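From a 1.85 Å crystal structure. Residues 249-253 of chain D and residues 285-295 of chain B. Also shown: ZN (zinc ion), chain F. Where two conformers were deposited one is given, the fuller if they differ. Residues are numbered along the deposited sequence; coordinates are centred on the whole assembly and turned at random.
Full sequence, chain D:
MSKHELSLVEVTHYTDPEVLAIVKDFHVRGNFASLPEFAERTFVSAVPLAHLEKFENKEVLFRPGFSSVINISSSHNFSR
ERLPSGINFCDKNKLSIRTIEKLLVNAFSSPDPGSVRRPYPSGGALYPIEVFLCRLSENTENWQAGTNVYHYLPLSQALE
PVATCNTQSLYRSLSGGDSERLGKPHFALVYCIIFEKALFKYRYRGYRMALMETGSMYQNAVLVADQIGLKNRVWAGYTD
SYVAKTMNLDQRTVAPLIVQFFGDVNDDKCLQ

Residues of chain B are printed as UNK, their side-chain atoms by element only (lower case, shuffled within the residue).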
ATOM      1  N   LEU D 249     -20.952  16.399   0.203  1.00 29.58           N
ATOM      2  CA  LEU D 249     -19.500  16.553   0.197  1.00 29.56           C
ATOM      3  C   LEU D 249     -18.911  15.800  -0.998  1.00 29.30           C
ATOM      4  O   LEU D 249     -19.396  14.716  -1.354  1.00 29.72           O
ATOM      5  CB  LEU D 249     -18.886  16.007   1.474  1.00 29.77           C
ATOM      6  CG  LEU D 249     -19.290  16.610   2.821  1.00 30.97           C
ATOM      7  CD1 LEU D 249     -18.504  15.914   3.928  1.00 31.32           C
ATOM      8  CD2 LEU D 249     -19.039  18.081   2.860  1.00 31.56           C
ATOM      9  N   ASP D 250     -17.831  16.329  -1.564  1.00 29.04           N
ATOM     10  CA  ASP D 250     -17.082  15.661  -2.628  1.00 29.00           C
ATOM     11  C   ASP D 250     -15.959  14.819  -2.009  1.00 27.75           C
ATOM     12  O   ASP D 250     -14.932  15.356  -1.540  1.00 25.81           O
ATOM     13  CB  ASP D 250     -16.514  16.682  -3.593  1.00 29.66           C
ATOM     14  CG  ASP D 250     -15.957  16.045  -4.901  1.00 30.47           C
ATOM     15  OD1 ASP D 250     -15.466  14.882  -4.932  1.00 29.47           O
ATOM     16  OD2 ASP D 250     -15.998  16.756  -5.938  1.00 32.58           O
ATOM     17  N   GLN D 251     -16.171  13.497  -2.030  1.00 27.85           N
ATOM     18  CA  GLN D 251     -15.254  12.532  -1.411  1.00 27.35           C
ATOM     19  C   GLN D 251     -13.867  12.478  -1.997  1.00 26.73           C
ATOM     20  O   GLN D 251     -12.980  11.949  -1.354  1.00 25.76           O
ATOM     21  CB  GLN D 251     -15.858  11.130  -1.434  1.00 28.59           C
ATOM     22  CG  GLN D 251     -16.973  10.958  -0.414  1.00 29.96           C
ATOM     23  CD  GLN D 251     -17.675   9.641  -0.617  1.00 30.45           C
ATOM     24  OE1 GLN D 251     -17.156   8.628  -0.190  1.00 31.06           O
ATOM     25  NE2 GLN D 251     -18.796   9.638  -1.346  1.00 31.11           N
ATOM     26  N   ARG D 252     -13.665  13.022  -3.203  1.00 27.28           N
ATOM     27  CA  ARG D 252     -12.300  13.224  -3.734  1.00 27.03           C
ATOM     28  C   ARG D 252     -11.496  14.271  -2.961  1.00 26.84           C
ATOM     29  O   ARG D 252     -10.258  14.231  -2.973  1.00 27.79           O
ATOM     30  CB  ARG D 252     -12.333  13.609  -5.208  1.00 27.84           C
ATOM     31  CG  ARG D 252     -12.881  12.521  -6.117  1.00 28.82           C
ATOM     32  CD  ARG D 252     -13.224  13.045  -7.511  1.00 30.95           C
ATOM     33  NE  ARG D 252     -14.257  14.080  -7.480  1.00 32.57           N
ATOM     34  CZ  ARG D 252     -14.774  14.676  -8.552  1.00 33.32           C
ATOM     35  NH1 ARG D 252     -14.385  14.352  -9.778  1.00 33.82           N
ATOM     36  NH2 ARG D 252     -15.713  15.604  -8.403  1.00 34.24           N
ATOM     37  N   THR D 253     -12.180  15.187  -2.285  1.00 25.77           N
ATOM     38  CA  THR D 253     -11.532  16.284  -1.578  1.00 26.03           C
ATOM     39  C   THR D 253     -11.609  16.153  -0.078  1.00 25.62           C
ATOM     40  O   THR D 253     -10.642  16.505   0.614  1.00 23.79           O
ATOM     41  CB  THR D 253     -12.196  17.601  -2.017  1.00 26.68           C
ATOM     42  OG1 THR D 253     -11.875  17.827  -3.383  1.00 26.73           O
ATOM     43  CG2 THR D 253     -11.733  18.800  -1.220  1.00 27.23           C
TER
ATOM     44  N   UNK B 285     -10.627   3.739  -4.003  1.00 25.28           N
ATOM     45  CA  UNK B 285     -11.017   5.140  -3.896  1.00 25.52           C
ATOM     46  C   UNK B 285     -11.759   5.596  -5.162  1.00 25.33           C
ATOM     47  O   UNK B 285     -11.686   4.957  -6.211  1.00 24.88           O
ATOM     48  c   UNK B 285      -9.805   6.064  -3.608  1.00 25.95           C
ATOM     49  c   UNK B 285      -8.795   6.076  -4.755  1.00 25.69           C
ATOM     50  c   UNK B 285      -7.732   7.133  -4.625  1.00 26.38           C
ATOM     51  c   UNK B 285      -9.098   5.633  -2.320  1.00 26.23           C
ATOM     52  N   UNK B 286     -12.502   6.683  -5.033  1.00 25.92           N
ATOM     53  CA  UNK B 286     -13.069   7.371  -6.209  1.00 26.42           C
ATOM     54  C   UNK B 286     -11.922   7.863  -7.086  1.00 26.53           C
ATOM     55  O   UNK B 286     -10.927   8.385  -6.583  1.00 27.38           O
ATOM     56  c   UNK B 286     -15.182   8.199  -5.098  1.00 27.29           C
ATOM     57  c   UNK B 286     -16.428   7.990  -5.587  1.00 27.94           C
ATOM     58  n   UNK B 286     -15.266   8.018  -3.736  1.00 27.45           N
ATOM     59  n   UNK B 286     -17.238   7.689  -4.522  1.00 27.75           N
ATOM     60  c   UNK B 286     -13.913   8.567  -5.786  1.00 27.37           C
ATOM     61  c   UNK B 286     -16.512   7.701  -3.418  1.00 28.02           C
ATOM     62  N   UNK B 287     -12.018   7.624  -8.383  1.00 26.66           N
ATOM     63  CA  UNK B 287     -10.985   8.079  -9.288  1.00 27.54           C
ATOM     64  C   UNK B 287     -11.158   9.593  -9.473  1.00 27.86           C
ATOM     65  O   UNK B 287     -12.279  10.093  -9.656  1.00 26.94           O
ATOM     66  c   UNK B 287     -11.077   7.342 -10.600  1.00 28.18           C
ATOM     67  c   UNK B 287      -9.153   8.247 -13.627  1.00 31.77           C
ATOM     68  c   UNK B 287     -11.418   7.994 -15.173  1.00 32.71           C
ATOM     69  c   UNK B 287     -10.187   8.332 -15.759  1.00 32.98           C
ATOM     70  c   UNK B 287     -11.515   7.776 -13.800  1.00 31.61           C
ATOM     71  n   UNK B 287      -8.199   8.309 -12.645  1.00 32.06           N
ATOM     72  c   UNK B 287     -10.101   7.765 -11.620  1.00 29.61           C
ATOM     73  c   UNK B 287      -9.048   8.464 -15.004  1.00 33.27           C
ATOM     74  c   UNK B 287     -10.364   7.914 -13.012  1.00 31.05           C
ATOM     75  c   UNK B 287      -8.780   8.014 -11.446  1.00 30.94           C
ATOM     76  N   UNK B 288     -10.055  10.318  -9.355  1.00 28.13           N
ATOM     77  CA  UNK B 288     -10.085  11.775  -9.444  1.00 29.58           C
ATOM     78  C   UNK B 288     -10.769  12.324 -10.703  1.00 28.98           C
ATOM     79  O   UNK B 288     -11.386  13.400 -10.630  1.00 29.02           O
ATOM     80  o   UNK B 288      -6.011  13.280  -9.367  1.00 37.85           O
ATOM     81  c   UNK B 288      -6.266  12.273 -10.052  1.00 35.11           C
ATOM     82  c   UNK B 288      -7.686  11.902 -10.394  1.00 32.96           C
ATOM     83  c   UNK B 288      -8.667  12.366  -9.325  1.00 31.66           C
ATOM     84  n   UNK B 288      -5.322  11.448 -10.488  1.00 35.97           N
ATOM     85  N   UNK B 289     -10.611  11.629 -11.844  1.00 27.78           N
ATOM     86  CA  UNK B 289     -11.210  12.071 -13.093  1.00 28.33           C
ATOM     87  C   UNK B 289     -12.598  11.511 -13.383  1.00 28.63           C
ATOM     88  O   UNK B 289     -13.118  11.774 -14.462  1.00 28.97           O
ATOM     89  c   UNK B 289     -10.309  11.779 -14.270  1.00 28.24           C
ATOM     90  N   UNK B 290     -13.185  10.768 -12.453  1.00 29.52           N
ATOM     91  CA  UNK B 290     -14.512  10.190 -12.654  1.00 30.44           C
ATOM     92  C   UNK B 290     -15.594  11.159 -12.227  1.00 32.47           C
ATOM     93  O   UNK B 290     -15.455  11.831 -11.234  1.00 34.44           O
ATOM     94  s   UNK B 290     -16.116   7.954 -12.356  1.00 30.01           S
ATOM     95  c   UNK B 290     -14.675   8.912 -11.844  1.00 30.68           C
ATOM     96  N   UNK B 291     -16.709  11.157 -12.929  1.00 34.20           N
ATOM     97  CA  UNK B 291     -17.843  12.021 -12.574  1.00 36.21           C
ATOM     98  C   UNK B 291     -18.982  11.305 -11.815  1.00 35.66           C
ATOM     99  O   UNK B 291     -20.032  11.921 -11.602  1.00 35.36           O
ATOM    100  o   UNK B 291     -18.718  11.483 -14.696  1.00 40.17           O
ATOM    101  c   UNK B 291     -18.395  12.595 -13.865  1.00 37.81           C
ATOM    102  N   UNK B 292     -18.782  10.062 -11.360  1.00 33.86           N
ATOM    103  CA  UNK B 292     -19.865   9.344 -10.658  1.00 34.31           C
ATOM    104  C   UNK B 292     -20.382  10.083  -9.413  1.00 35.28           C
ATOM    105  O   UNK B 292     -21.569  10.114  -9.147  1.00 36.04           O
ATOM    106  c   UNK B 292     -19.503   7.893 -10.313  1.00 33.07           C
ATOM    107  s   UNK B 292     -18.061   7.621  -9.257  1.00 31.73           S
ATOM    108  N   UNK B 293     -19.465  10.704  -8.678  0.50 35.57           N
ATOM    109  CA  UNK B 293     -19.790  11.493  -7.489  0.50 36.91           C
ATOM    110  C   UNK B 293     -20.660  12.709  -7.757  0.50 38.05           C
ATOM    111  O   UNK B 293     -21.400  13.151  -6.878  0.50 37.87           O
ATOM    112  c   UNK B 293     -18.497  12.019  -6.871  0.50 37.19           C
ATOM    113  c   UNK B 293     -17.756  10.964  -6.089  0.50 36.21           C
ATOM    114  c   UNK B 293     -18.628  10.527  -4.926  0.50 36.52           C
ATOM    115  c   UNK B 293     -16.429  11.525  -5.638  0.50 36.20           C
ATOM    116  N   UNK B 294     -20.513  13.269  -8.951  1.00 39.01           N
ATOM    117  CA  UNK B 294     -21.192  14.501  -9.321  1.00 42.49           C
ATOM    118  C   UNK B 294     -22.615  14.245  -9.818  1.00 43.76           C
ATOM    119  O   UNK B 294     -23.403  15.171  -9.857  1.00 43.61           O
ATOM    120  c   UNK B 294     -18.949  15.480  -9.946  1.00 46.30           C
ATOM    121  c   UNK B 294     -18.137  16.336 -10.912  1.00 49.58           C
ATOM    122  c   UNK B 294     -20.389  15.242 -10.383  1.00 44.41           C
ATOM    123  o   UNK B 294     -18.386  16.309 -12.149  1.00 49.93           O
ATOM    124  o   UNK B 294     -17.235  17.066 -10.402  1.00 53.07           O
ATOM    125  N   UNK B 295     -22.932  13.010 -10.197  1.00 43.97           N
ATOM    126  CA  UNK B 295     -24.257  12.705 -10.745  1.00 47.97           C
ATOM    127  C   UNK B 295     -25.342  12.636  -9.665  1.00 50.45           C
ATOM    128  O   UNK B 295     -25.086  12.393  -8.486  1.00 51.27           O
ATOM    129  OXT UNK B 295     -26.522  12.876  -9.948  1.00 55.06           O
ATOM    130  c   UNK B 295     -23.794  10.764 -14.048  1.00 48.40           C
ATOM    131  c   UNK B 295     -23.417  11.678 -12.898  1.00 48.08           C
ATOM    132  c   UNK B 295     -22.067   8.975 -13.948  1.00 47.95           C
ATOM    133  n   UNK B 295     -21.098   9.781 -14.377  1.00 47.81           N
ATOM    134  n   UNK B 295     -21.775   7.701 -13.667  1.00 46.32           N
ATOM    135  c   UNK B 295     -24.214  11.434 -11.615  1.00 47.07           C
ATOM    136  n   UNK B 295     -23.324   9.417 -13.781  1.00 48.12           N
TER
HETATM  137 ZN    ZN F 401     -16.569   6.497 -10.627  1.00 26.00          ZN

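Position 285 carries four carbons, forked at the first, with one arm two carbons long; that beta-branched pattern is isoleucine. Ile B285 makes no contact with residues 249-253.

At 286, one carbon leads to a five-membered ring of three carbons and two nitrogens, an imidazole. The CA-to-CB bond points toward the chain D stretch; a ring carbon at 286 lies 3.4 Å from OE1 of Gln D251, and CB at 286 packs 4.1 Å from CG of Arg D252. The residue is histidine, and the ring carbon is CE1 of His B286.

Position 287 has one carbon followed by fused five- and six-membered rings holding eight carbons and one nitrogen. The CA-to-CB bond points away from the chain D stretch, but the backbone O of 287 sits 3.8 Å from CD of Arg D252. The fused rings are the indole of tryptophan, Trp B287.

At 288, three carbons end in one oxygen and one nitrogen, a carboxamide. The end of this side chain leads away, and the backbone serves instead: NH1 of Arg D252 donates a hydrogen bond to the backbone O of 288 (3.3 Å, 140°). The residue is glutamine, Gln B288.

A single carbon at 289 defines alanine, and the CA-to-CB bond of Ala B289 points away from the chain D stretch.

Position 290 has one carbon and one sulfur, and its backbone O approaches NH1 of Arg D252 at 3.1 Å, at an angle too poor for a hydrogen bond; the residue is cysteine. A backbone hydrogen bond from N of Cys B290 to O of Trp B287 (3.0 Å) closes a type I turn. SG of Cys B290 binds ZN at 2.3 Å.

One carbon and one oxygen make 291 serine; the CA-to-CB bond of Ser B291 points away, and the residue makes no contact with the chain D stretch.

At 292, a carbon and a sulfur again give cysteine, and SG of Cys B292 is also 2.3 Å from ZN. N of Cys B292 donates to SG of Cys B290 (3.5 Å, 160°), and two further zinc ligands come from elsewhere in the structure.

Position 293 has four carbons forked at the second, and its CA-to-CB bond points toward the chain D stretch. One terminal carbon at 293 lies 3.6 Å from OD1 of Asp D250 and 3.7 Å from CG of Arg D252; the other is 3.7 Å from NE2 of Gln D251. This is leucine, with CD1 and CD2 of Leu B293 in those roles respectively.

At 294, three carbons end in two oxygens, one of which lies 2.9 Å from NH2 of Arg D252 (164°), a salt bridge at the edge of the guanidinium. The residue is glutamate, and the oxygen is OE2 of Glu B294.

Three carbons, a nitrogen and a carbon bearing two more nitrogens show 295 to be arginine; Arg B295 ends in a carboxylate and lies out of reach.

The contact centres on Arg D252, which has the largest covered area, 132 Å² by itself. Asp D250 braces it within chain D: NE of Arg D252 donates to OD1 of Asp D250 (2.9 Å) and NH2 of Arg D252 to OD2 of Asp D250 (2.7 Å). The guanidinium so held reaches Glu B294 and the turn carbonyl of Gln B288, while Leu B293 and His B286 pack against the aliphatic CG of Arg D252.

Chain B, residues 285-295: IHWQACSCLER
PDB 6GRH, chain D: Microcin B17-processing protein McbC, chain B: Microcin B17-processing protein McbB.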